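Local atomic coordinates of ALDH21) (Physcomitrella patens subsp. patens, PDB entry 5MZ5), a protein that catalyses the NADP(+)-dependent oxidation of succinic semialdehyde to succinate, as a plant member of the aldehyde dehydrogenase family. Residues E407-A410 and R411-I415; E430-K433 and E434-T438; P90-A93 and A94-A97; K47-D50 and G51-W55; R114-E117 and I118-T121. All coordinates share one frame; numbering follows the deposited sequence.

Contact 1: residues E407-A410 and R411-I415; sequences EANA and RKEEI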
# COMPACT_ATOMS: atom_id res chain seq x y z
N GLU A 407 -30.11 19.72 28.09
CA GLU A 407 -29.52 20.77 28.93
C GLU A 407 -28.77 20.20 30.16
O GLU A 407 -27.86 20.87 30.66
CB GLU A 407 -30.55 21.86 29.32
CG GLU A 407 -31.83 21.36 29.97
CD GLU A 407 -32.98 20.95 29.06
OE1 GLU A 407 -34.11 20.81 29.58
OE2 GLU A 407 -32.76 20.77 27.84
N ALA A 408 -29.12 18.97 30.62
CA ALA A 408 -28.44 18.33 31.76
C ALA A 408 -26.98 17.97 31.44
O ALA A 408 -26.69 17.50 30.33
CB ALA A 408 -29.19 17.10 32.22
N ASN A 409 -26.07 18.22 32.41
CA ASN A 409 -24.63 17.93 32.29
C ASN A 409 -24.34 16.47 31.98
O ASN A 409 -23.40 16.19 31.23
CB ASN A 409 -23.88 18.34 33.55
CG ASN A 409 -23.62 19.81 33.66
OD1 ASN A 409 -23.16 20.46 32.72
ND2 ASN A 409 -23.88 20.36 34.83
N ALA A 410 -25.16 15.55 32.54
CA ALA A 410 -25.05 14.10 32.32
C ALA A 410 -25.24 13.76 30.83
O ALA A 410 -24.63 12.82 30.35
CB ALA A 410 -26.06 13.35 33.17
N ARG A 411 -26.04 14.57 30.09
CA ARG A 411 -26.28 14.37 28.67
C ARG A 411 -25.27 15.11 27.77
O ARG A 411 -24.78 14.54 26.79
CB ARG A 411 -27.75 14.72 28.32
CG ARG A 411 -28.12 14.69 26.81
CD ARG A 411 -27.79 13.38 26.09
NE ARG A 411 -28.11 13.44 24.66
CZ ARG A 411 -27.32 13.97 23.73
NH1 ARG A 411 -26.14 14.46 24.05
NH2 ARG A 411 -27.72 14.01 22.46
N LYS A 412 -24.96 16.36 28.10
CA LYS A 412 -24.08 17.25 27.36
C LYS A 412 -22.58 16.90 27.48
O LYS A 412 -21.84 17.00 26.49
CB LYS A 412 -24.36 18.70 27.81
CG LYS A 412 -23.57 19.82 27.14
CD LYS A 412 -24.14 21.22 27.44
CE LYS A 412 -24.40 21.56 28.91
NZ LYS A 412 -23.15 21.69 29.70
N GLU A 413 -22.13 16.51 28.68
CA GLU A 413 -20.72 16.26 28.96
C GLU A 413 -20.39 14.79 29.19
O GLU A 413 -21.28 13.98 29.44
CB GLU A 413 -20.26 17.06 30.21
CG GLU A 413 -20.68 18.52 30.26
CD GLU A 413 -20.11 19.43 29.18
OE1 GLU A 413 -19.04 19.12 28.62
OE2 GLU A 413 -20.75 20.47 28.90
N GLU A 414 -19.09 14.48 29.17
CA GLU A 414 -18.54 13.17 29.47
C GLU A 414 -18.70 12.96 30.98
O GLU A 414 -18.18 13.75 31.77
CB GLU A 414 -17.04 13.13 29.08
CG GLU A 414 -16.36 11.80 29.40
CD GLU A 414 -14.95 11.69 28.85
OE1 GLU A 414 -14.16 12.62 29.10
OE2 GLU A 414 -14.64 10.69 28.17
N ILE A 415 -19.46 11.94 31.37
CA ILE A 415 -19.69 11.67 32.78
C ILE A 415 -18.47 10.91 33.39
O ILE A 415 -18.11 11.17 34.54
CB ILE A 415 -21.07 10.99 33.02
CG1 ILE A 415 -21.51 11.09 34.49
CG2 ILE A 415 -21.13 9.55 32.51
CD1 ILE A 415 -23.10 11.27 34.70
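Asn409 and Lys412 carry the polar side-chain contact of this single short helical turn. They lie alongside each other, and Lys412 NZ gives a hydrogen bond of 3.3 Å to Asn409 OD1, tilted a little from the carbonyl plane. The ammonium gets there because the lysine chain is bent twice near its end (chi3 50°, chi4 68°), which folds NZ back over the turn. It also forms a salt bridge of 2.8 Å with Glu413 OE2, on the anti lone pair of that oxygen, so one cation joins an amide and a carboxylate. The amide nitrogen of Asn409 has its own partner, Glu377.

Among the backbone bonds, Ala408 O at the N-cap position accepts from both Lys412 N (3.0 Å) and Arg411 N (3.0 Å). The first donor lies in the carbonyl plane and the second well above it. Glu413 N bonds to Asn409 O at 2.9 Å.

Apolar contact is limited to Ala410 CB and Ile415 CD1, 3.9 Å apart, beside helix 365-380.

The turn is the short helix of a beta-alpha-beta crossover from strand 395-402 to strand 419-425, and it delivers the chain to Glu414, which binds NADP(+).

Contact 2: residues E430-K433 and E434-T438; sequences EAVK and ECNNT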
# COMPACT_ATOMS: atom_id res chain seq x y z
N GLU A 430 -33.10 9.35 12.49
CA GLU A 430 -33.19 10.25 13.64
C GLU A 430 -32.31 9.79 14.78
O GLU A 430 -31.73 10.62 15.45
CB GLU A 430 -34.65 10.42 14.10
CG GLU A 430 -35.46 11.36 13.22
CD GLU A 430 -34.99 12.81 13.14
OE1 GLU A 430 -34.69 13.41 14.19
OE2 GLU A 430 -34.95 13.34 12.01
N ALA A 431 -32.21 8.46 14.99
CA ALA A 431 -31.35 7.88 16.02
C ALA A 431 -29.88 8.20 15.70
O ALA A 431 -29.14 8.58 16.61
CB ALA A 431 -31.56 6.37 16.11
N VAL A 432 -29.46 8.09 14.40
CA VAL A 432 -28.11 8.39 13.93
C VAL A 432 -27.80 9.88 14.16
O VAL A 432 -26.73 10.22 14.68
CB VAL A 432 -27.88 7.97 12.44
CG1 VAL A 432 -26.49 8.42 11.94
CG2 VAL A 432 -28.06 6.46 12.26
N LYS A 433 -28.76 10.76 13.81
CA LYS A 433 -28.69 12.20 14.00
C LYS A 433 -28.52 12.52 15.51
O LYS A 433 -27.70 13.37 15.87
CB LYS A 433 -29.95 12.87 13.42
CG LYS A 433 -29.87 14.40 13.42
CD LYS A 433 -31.14 15.04 12.88
CE LYS A 433 -31.03 16.54 12.95
NZ LYS A 433 -32.24 17.20 12.36
N GLU A 434 -29.25 11.80 16.39
CA GLU A 434 -29.14 12.00 17.82
C GLU A 434 -27.80 11.50 18.39
O GLU A 434 -27.28 12.10 19.33
CB GLU A 434 -30.35 11.41 18.57
CG GLU A 434 -30.52 11.95 19.98
CD GLU A 434 -30.50 13.46 20.19
OE1 GLU A 434 -30.77 14.22 19.24
OE2 GLU A 434 -30.23 13.87 21.34
N CYS A 435 -27.25 10.41 17.80
CA CYS A 435 -25.92 9.89 18.16
C CYS A 435 -24.87 10.97 17.93
O CYS A 435 -23.97 11.14 18.75
CB CYS A 435 -25.59 8.64 17.34
SG CYS A 435 -26.40 7.15 17.96
N ASN A 436 -25.03 11.72 16.82
CA ASN A 436 -24.17 12.82 16.38
C ASN A 436 -24.41 14.11 17.13
O ASN A 436 -23.59 15.01 17.01
CB ASN A 436 -24.33 13.06 14.86
CG ASN A 436 -23.79 11.94 14.02
OD1 ASN A 436 -22.94 11.15 14.45
ND2 ASN A 436 -24.24 11.88 12.79
N ASN A 437 -25.53 14.20 17.90
CA ASN A 437 -25.92 15.39 18.67
C ASN A 437 -25.10 15.50 19.96
O ASN A 437 -25.61 15.32 21.08
CB ASN A 437 -27.45 15.42 18.91
CG ASN A 437 -27.96 16.73 19.45
OD1 ASN A 437 -27.24 17.73 19.46
ND2 ASN A 437 -29.20 16.76 19.92
N THR A 438 -23.80 15.77 19.77
CA THR A 438 -22.78 15.86 20.82
C THR A 438 -21.58 16.65 20.29
O THR A 438 -21.39 16.72 19.07
CB THR A 438 -22.37 14.42 21.28
OG1 THR A 438 -21.37 14.51 22.29
CG2 THR A 438 -21.85 13.54 20.13
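The carboxamide of Asn436 has the backbone oxygen of Val432 over one face: Val432 O is 3.5 Å from Asn436 CG and stands almost directly above that atom. CG is anti to its own carbonyl carbon (chi1 -68°), which folds the amide back along the helix over the previous turn. The two polar ends of this amide are used at its rim, OD1 by the backbone N of Glu462 and ND2 by the carbonyl of His460.

The carboxylate of Glu434 and the amide of Asn437 form a side-chain pair. Asn437 ND2 donates to Glu434 OE1 over 3.1 Å in a bond of 162°, leaving within the amide plane but reaching the syn side of OE1 at 29° out of the carboxylate plane. The other oxygen, OE2, forms a salt bridge with Arg411, so both carboxylate oxygens are engaged.

Three backbone bonds set the frame. Glu434 N reaches Glu430 O and Cys435 N reaches Ala431 O, each at 2.9 Å, and Asn436 N reaches Val432 O at 3.1 Å. Val432 and Cys435 pack on Ile293 of strand 290-294, with Met461 touching both.

Beyond the Asn436 amide, a weak 2.9 Å bond from Thr438 N to Asn436 O encloses Asn437. Residues 430-438 are thus the C-terminal part of helix 428-435, followed by an inverse gamma turn centred on Asn437.

Contact 3: residues P90-A93 and A94-A97; sequences PAMA and AMGA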
# COMPACT_ATOMS: atom_id res chain seq x y z
N PRO A 90 20.42 11.12 17.63
CA PRO A 90 21.20 10.48 16.54
C PRO A 90 21.43 8.98 16.72
O PRO A 90 21.29 8.24 15.74
CB PRO A 90 22.51 11.28 16.51
CG PRO A 90 22.17 12.60 17.18
CD PRO A 90 21.20 12.23 18.25
N ALA A 91 21.76 8.51 17.94
CA ALA A 91 21.95 7.07 18.17
C ALA A 91 20.62 6.29 18.06
O ALA A 91 20.63 5.15 17.60
CB ALA A 91 22.62 6.80 19.51
N MET A 92 19.49 6.91 18.43
CA MET A 92 18.15 6.32 18.30
C MET A 92 17.84 6.13 16.80
O MET A 92 17.43 5.04 16.40
CB MET A 92 17.09 7.23 18.94
CG MET A 92 17.03 7.16 20.46
SD MET A 92 16.46 5.56 21.01
CE MET A 92 14.74 5.74 20.90
N ALA A 93 18.11 7.18 15.99
CA ALA A 93 17.91 7.21 14.54
C ALA A 93 18.87 6.26 13.77
O ALA A 93 18.51 5.81 12.69
CB ALA A 93 18.04 8.64 14.02
N ALA A 94 20.05 5.94 14.33
CA ALA A 94 21.06 5.05 13.74
C ALA A 94 20.86 3.56 14.11
O ALA A 94 21.53 2.70 13.53
CB ALA A 94 22.48 5.50 14.12
N MET A 95 19.98 3.24 15.07
CA MET A 95 19.71 1.84 15.43
C MET A 95 19.18 1.08 14.20
O MET A 95 18.39 1.63 13.41
CB MET A 95 18.60 1.78 16.49
CG MET A 95 19.03 2.20 17.87
SD MET A 95 17.62 2.26 18.98
CE MET A 95 17.48 0.52 19.48
N GLY A 96 19.59 -0.18 14.07
CA GLY A 96 19.06 -1.07 13.04
C GLY A 96 17.63 -1.41 13.41
O GLY A 96 17.27 -1.35 14.60
N ALA A 97 16.78 -1.72 12.41
CA ALA A 97 15.37 -2.07 12.62
C ALA A 97 15.22 -3.25 13.59
O ALA A 97 14.36 -3.22 14.47
CB ALA A 97 14.66 -2.36 11.30
O HOH W 1 16.37 3.81 14.23
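Met92 and Met95 touch through their sulfurs, SD to SD 4.0 Å, at the junction where helix 75-94 gives way to the short loop before helix 97-113. The two side chains lie side by side and point the same way. The bend at chi2 (-67°) brings Met92 SD beside Met95 SD, while the methyl CE beyond it leads away. Along the Met95 chain, CG rests 3.4 Å from Ala91 O and 3.6 Å from Met92 O, so the root of this side chain covers the carbonyls of the closing turn.

Backbone bonds place the methionines. Ala94 N bonds to Pro90 O at 3.0 Å, though at an angle of only 130°. Met95 N makes a weak bond of 3.4 Å to Met92 O. The geometry thus loosens as the helix closes.

Further out, Pro235 touches both methionines, while Arg100 and Val103 of helix 97-113 lie against Met95. Gly96 is the N-cap of that next helix and its N bonds to Glu99, whereas Ala97 N bonds to Asp162 of a neighbouring subunit.

A water lies 2.7 Å from Met92 O and 3.1 Å from Met95 O, placed to donate to either, though it has more acceptors in reach than protons.

Contact 4: residues K47-D50 and G51-W55; sequences KPVD and GDRKW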
# COMPACT_ATOMS: atom_id res chain seq x y z
N LYS A 47 18.33 6.12 33.55
CA LYS A 47 18.86 5.67 34.82
C LYS A 47 17.91 5.87 36.01
O LYS A 47 17.25 6.90 36.10
CB LYS A 47 20.25 6.31 35.09
CG LYS A 47 21.25 6.02 33.97
CD LYS A 47 22.67 5.88 34.48
CE LYS A 47 23.60 5.27 33.47
NZ LYS A 47 23.26 3.85 33.13
N PRO A 48 17.85 4.87 36.94
CA PRO A 48 16.99 5.03 38.12
C PRO A 48 17.57 6.08 39.08
O PRO A 48 18.77 6.06 39.36
CB PRO A 48 16.98 3.63 38.75
CG PRO A 48 18.24 3.00 38.32
CD PRO A 48 18.59 3.59 36.98
N VAL A 49 16.75 7.02 39.53
CA VAL A 49 17.18 8.04 40.48
C VAL A 49 16.15 8.19 41.61
O VAL A 49 14.97 7.88 41.41
CB VAL A 49 17.58 9.42 39.86
CG1 VAL A 49 18.73 9.29 38.86
CG2 VAL A 49 16.40 10.13 39.22
N ASP A 50 16.62 8.64 42.79
CA ASP A 50 15.82 8.97 43.97
C ASP A 50 16.52 10.08 44.76
O ASP A 50 16.19 11.25 44.56
CB ASP A 50 15.42 7.72 44.81
CG ASP A 50 16.56 6.96 45.45
OD1 ASP A 50 17.15 6.08 44.76
OD2 ASP A 50 16.87 7.23 46.63
N GLY A 51 17.52 9.71 45.56
CA GLY A 51 18.33 10.60 46.38
C GLY A 51 17.59 11.58 47.27
O GLY A 51 16.61 11.22 47.93
N ASP A 52 18.06 12.85 47.23
CA ASP A 52 17.59 14.00 48.01
C ASP A 52 16.25 14.61 47.56
O ASP A 52 15.91 15.72 47.99
CB ASP A 52 18.70 15.08 48.02
CG ASP A 52 18.92 15.85 46.72
OD1 ASP A 52 18.62 15.29 45.62
OD2 ASP A 52 19.43 17.00 46.78
N ARG A 53 15.50 13.91 46.70
CA ARG A 53 14.24 14.40 46.16
C ARG A 53 13.05 14.24 47.09
O ARG A 53 13.03 13.36 47.95
CB ARG A 53 13.93 13.76 44.79
CG ARG A 53 14.87 14.20 43.69
CD ARG A 53 14.75 13.33 42.46
NE ARG A 53 15.71 13.73 41.44
CZ ARG A 53 16.95 13.26 41.33
NH1 ARG A 53 17.40 12.35 42.19
NH2 ARG A 53 17.75 13.71 40.38
N LYS A 54 12.04 15.11 46.88
CA LYS A 54 10.77 15.11 47.57
C LYS A 54 9.94 13.90 47.13
O LYS A 54 10.12 13.40 46.01
CB LYS A 54 10.04 16.43 47.30
CG LYS A 54 10.17 17.47 48.44
CD LYS A 54 11.61 17.94 48.75
CE LYS A 54 11.80 18.27 50.21
NZ LYS A 54 13.21 18.09 50.63
N TRP A 55 9.06 13.42 48.00
CA TRP A 55 8.27 12.24 47.70
C TRP A 55 6.86 12.55 47.27
O TRP A 55 6.24 13.47 47.78
CB TRP A 55 8.22 11.28 48.90
CG TRP A 55 9.55 10.68 49.27
CD1 TRP A 55 10.30 10.98 50.37
CD2 TRP A 55 10.27 9.66 48.55
NE1 TRP A 55 11.43 10.20 50.39
CE2 TRP A 55 11.45 9.39 49.28
CE3 TRP A 55 10.01 8.92 47.39
CZ2 TRP A 55 12.36 8.40 48.89
CZ3 TRP A 55 10.93 7.95 46.99
CH2 TRP A 55 12.10 7.73 47.72
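Arg53 closes a type II' beta turn that begins at Asp50, and its side chain doubles back over the carbonyl of that residue. The turn lies between strands 47-49 and 55-59, the outermost strands, within this chain, of a four-stranded mixed sheet. At its second position Gly51 takes positive phi (51°), a region that favours glycine.

From CB onward, Arg53 follows Asp50 O closely: CB is 3.4 Å from it, and CG and CD are each 3.3 Å away. The chain is extended from CG to NE, and NE then leaves for a salt bridge with Asp77. CZ sits under a methyl of Val49, with Val49 CG2 3.8 Å from Arg53 CZ and over the centre of the guanidinium face. At the tip, NH1 turns back and donates to Asp50 O at 2.9 Å (162°). The acceptor lies in the guanidinium plane, yet NH1 stands 65° out of the carbonyl plane, not on a lone pair.

The closing bond of the turn, Arg53 N to Asp50 O, is weak at 3.5 Å, so the side-chain bond to that oxygen is shorter. Beside it, Asp50 CB comes within 4.4 Å of Trp55 CH2, meeting the indole obliquely.

Contact 5: residues R114-E117 and I118-T121; sequences RFEE and IAQT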
# COMPACT_ATOMS: atom_id res chain seq x y z
N ARG A 114 6.43 -10.74 34.65
CA ARG A 114 5.96 -9.97 35.80
C ARG A 114 4.44 -9.69 35.72
O ARG A 114 3.96 -8.80 36.40
CB ARG A 114 6.75 -8.64 35.89
CG ARG A 114 8.24 -8.82 36.17
CD ARG A 114 8.98 -7.49 36.15
NE ARG A 114 8.66 -6.65 37.30
CZ ARG A 114 9.16 -5.43 37.51
NH1 ARG A 114 10.02 -4.90 36.64
NH2 ARG A 114 8.80 -4.74 38.58
N PHE A 115 3.69 -10.48 34.90
CA PHE A 115 2.25 -10.32 34.64
C PHE A 115 1.37 -10.01 35.88
O PHE A 115 0.74 -8.95 35.91
CB PHE A 115 1.69 -11.54 33.88
CG PHE A 115 0.28 -11.33 33.36
CD1 PHE A 115 -0.83 -11.65 34.14
CD2 PHE A 115 0.06 -10.87 32.07
CE1 PHE A 115 -2.13 -11.46 33.65
CE2 PHE A 115 -1.24 -10.67 31.58
CZ PHE A 115 -2.32 -10.98 32.38
N GLU A 116 1.28 -10.95 36.84
CA GLU A 116 0.45 -10.82 38.03
C GLU A 116 0.86 -9.64 38.90
O GLU A 116 -0.02 -8.91 39.35
CB GLU A 116 0.40 -12.13 38.84
CG GLU A 116 -0.72 -12.16 39.89
CD GLU A 116 -2.14 -11.88 39.41
OE1 GLU A 116 -2.96 -11.44 40.24
OE2 GLU A 116 -2.44 -12.12 38.22
N GLU A 117 2.18 -9.44 39.09
CA GLU A 117 2.72 -8.32 39.85
C GLU A 117 2.28 -6.97 39.24
O GLU A 117 1.86 -6.09 39.98
CB GLU A 117 4.25 -8.42 39.90
CG GLU A 117 4.95 -7.27 40.59
CD GLU A 117 6.35 -6.99 40.08
OE1 GLU A 117 6.84 -5.86 40.33
OE2 GLU A 117 6.95 -7.88 39.43
N ILE A 118 2.36 -6.84 37.90
CA ILE A 118 1.94 -5.63 37.17
C ILE A 118 0.43 -5.43 37.32
O ILE A 118 -0.00 -4.31 37.64
CB ILE A 118 2.45 -5.63 35.71
CG1 ILE A 118 3.99 -5.57 35.66
CG2 ILE A 118 1.86 -4.45 34.93
CD1 ILE A 118 4.59 -6.03 34.34
N ALA A 119 -0.37 -6.51 37.16
CA ALA A 119 -1.83 -6.48 37.33
C ALA A 119 -2.23 -6.02 38.75
O ALA A 119 -3.10 -5.16 38.88
CB ALA A 119 -2.44 -7.84 37.01
N GLN A 120 -1.55 -6.57 39.78
CA GLN A 120 -1.80 -6.21 41.18
C GLN A 120 -1.50 -4.73 41.46
O GLN A 120 -2.30 -4.07 42.12
CB GLN A 120 -1.02 -7.13 42.15
CG GLN A 120 -1.57 -8.57 42.24
CD GLN A 120 -2.93 -8.68 42.87
OE1 GLN A 120 -3.29 -7.93 43.78
NE2 GLN A 120 -3.72 -9.65 42.42
N THR A 121 -0.38 -4.22 40.91
CA THR A 121 0.05 -2.82 41.02
C THR A 121 -0.97 -1.91 40.33
O THR A 121 -1.27 -0.84 40.86
CB THR A 121 1.46 -2.65 40.42
OG1 THR A 121 2.36 -3.50 41.13
CG2 THR A 121 1.95 -1.21 40.49
O HOH W 2 5.54 -2.91 41.21
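The first two turns of helix 115-126, with Arg114 at its N-cap position straight after helix 97-113, are braced by side chains on several sides. On one of them Arg114 holds Glu117 side-on: NE bonds to Glu117 OE2 at 3.0 Å and NH2 to Glu117 OE1 at 2.9 Å. Both oxygens lie in the guanidinium plane and are met on their syn sides, with the carboxylate somewhat tilted, and the two bonds limit rotation of both groups. Arg114 NH2 has a second acid, Glu226.

One turn on, Gln120 NE2 donates to Glu116 OE1 at 2.9 Å in an almost straight bond (175°) that meets the oxygen end-on. Glu116 OE1 lies in the amide plane of Gln120, while the carboxylate is turned 49° from it. OE2 of Glu116 faces away to a salt bridge with Arg134.

Thr121 adds a double hold on Glu117 O: OG1 donates at 2.9 Å and the backbone N at 3.1 Å, from opposite faces of the carbonyl. OG1 can reach because it lies beside its own backbone N (chi1 -59°).

The apolar part is Ile118, whose CD1 packs 3.7 Å from Arg114 CB and whose side chain touches Val137 of helix 130-151 and Ile223 of helix 219-229. Such i to i+3 and i to i+4 pairings, and a threonine hydroxyl bonded four residues back, are those of an alpha-helix, here packed against two others.

Contacts 1 and 2 belong together: they touch through the salt bridge between Arg411 NH2 and Glu434 OE2, 2.8 Å long, which ties the helix of one beta-alpha-beta crossover to helix 428-435. Contact 1 also holds Glu414, which binds NADP(+). The other three lie well away from this pair, contact 3 on the opposite side of the chain's centre. Contact 4 is a pure surface turn, and its arginine bonds to a carbonyl within the turn and to Asp77 outside it; the other four are partly buried. Chemistry follows place: charged and amide pairings brace the helices of contacts 1, 2 and 5, whereas contact 3, next to another subunit, pairs two thioethers alongside weak closing backbone bonds.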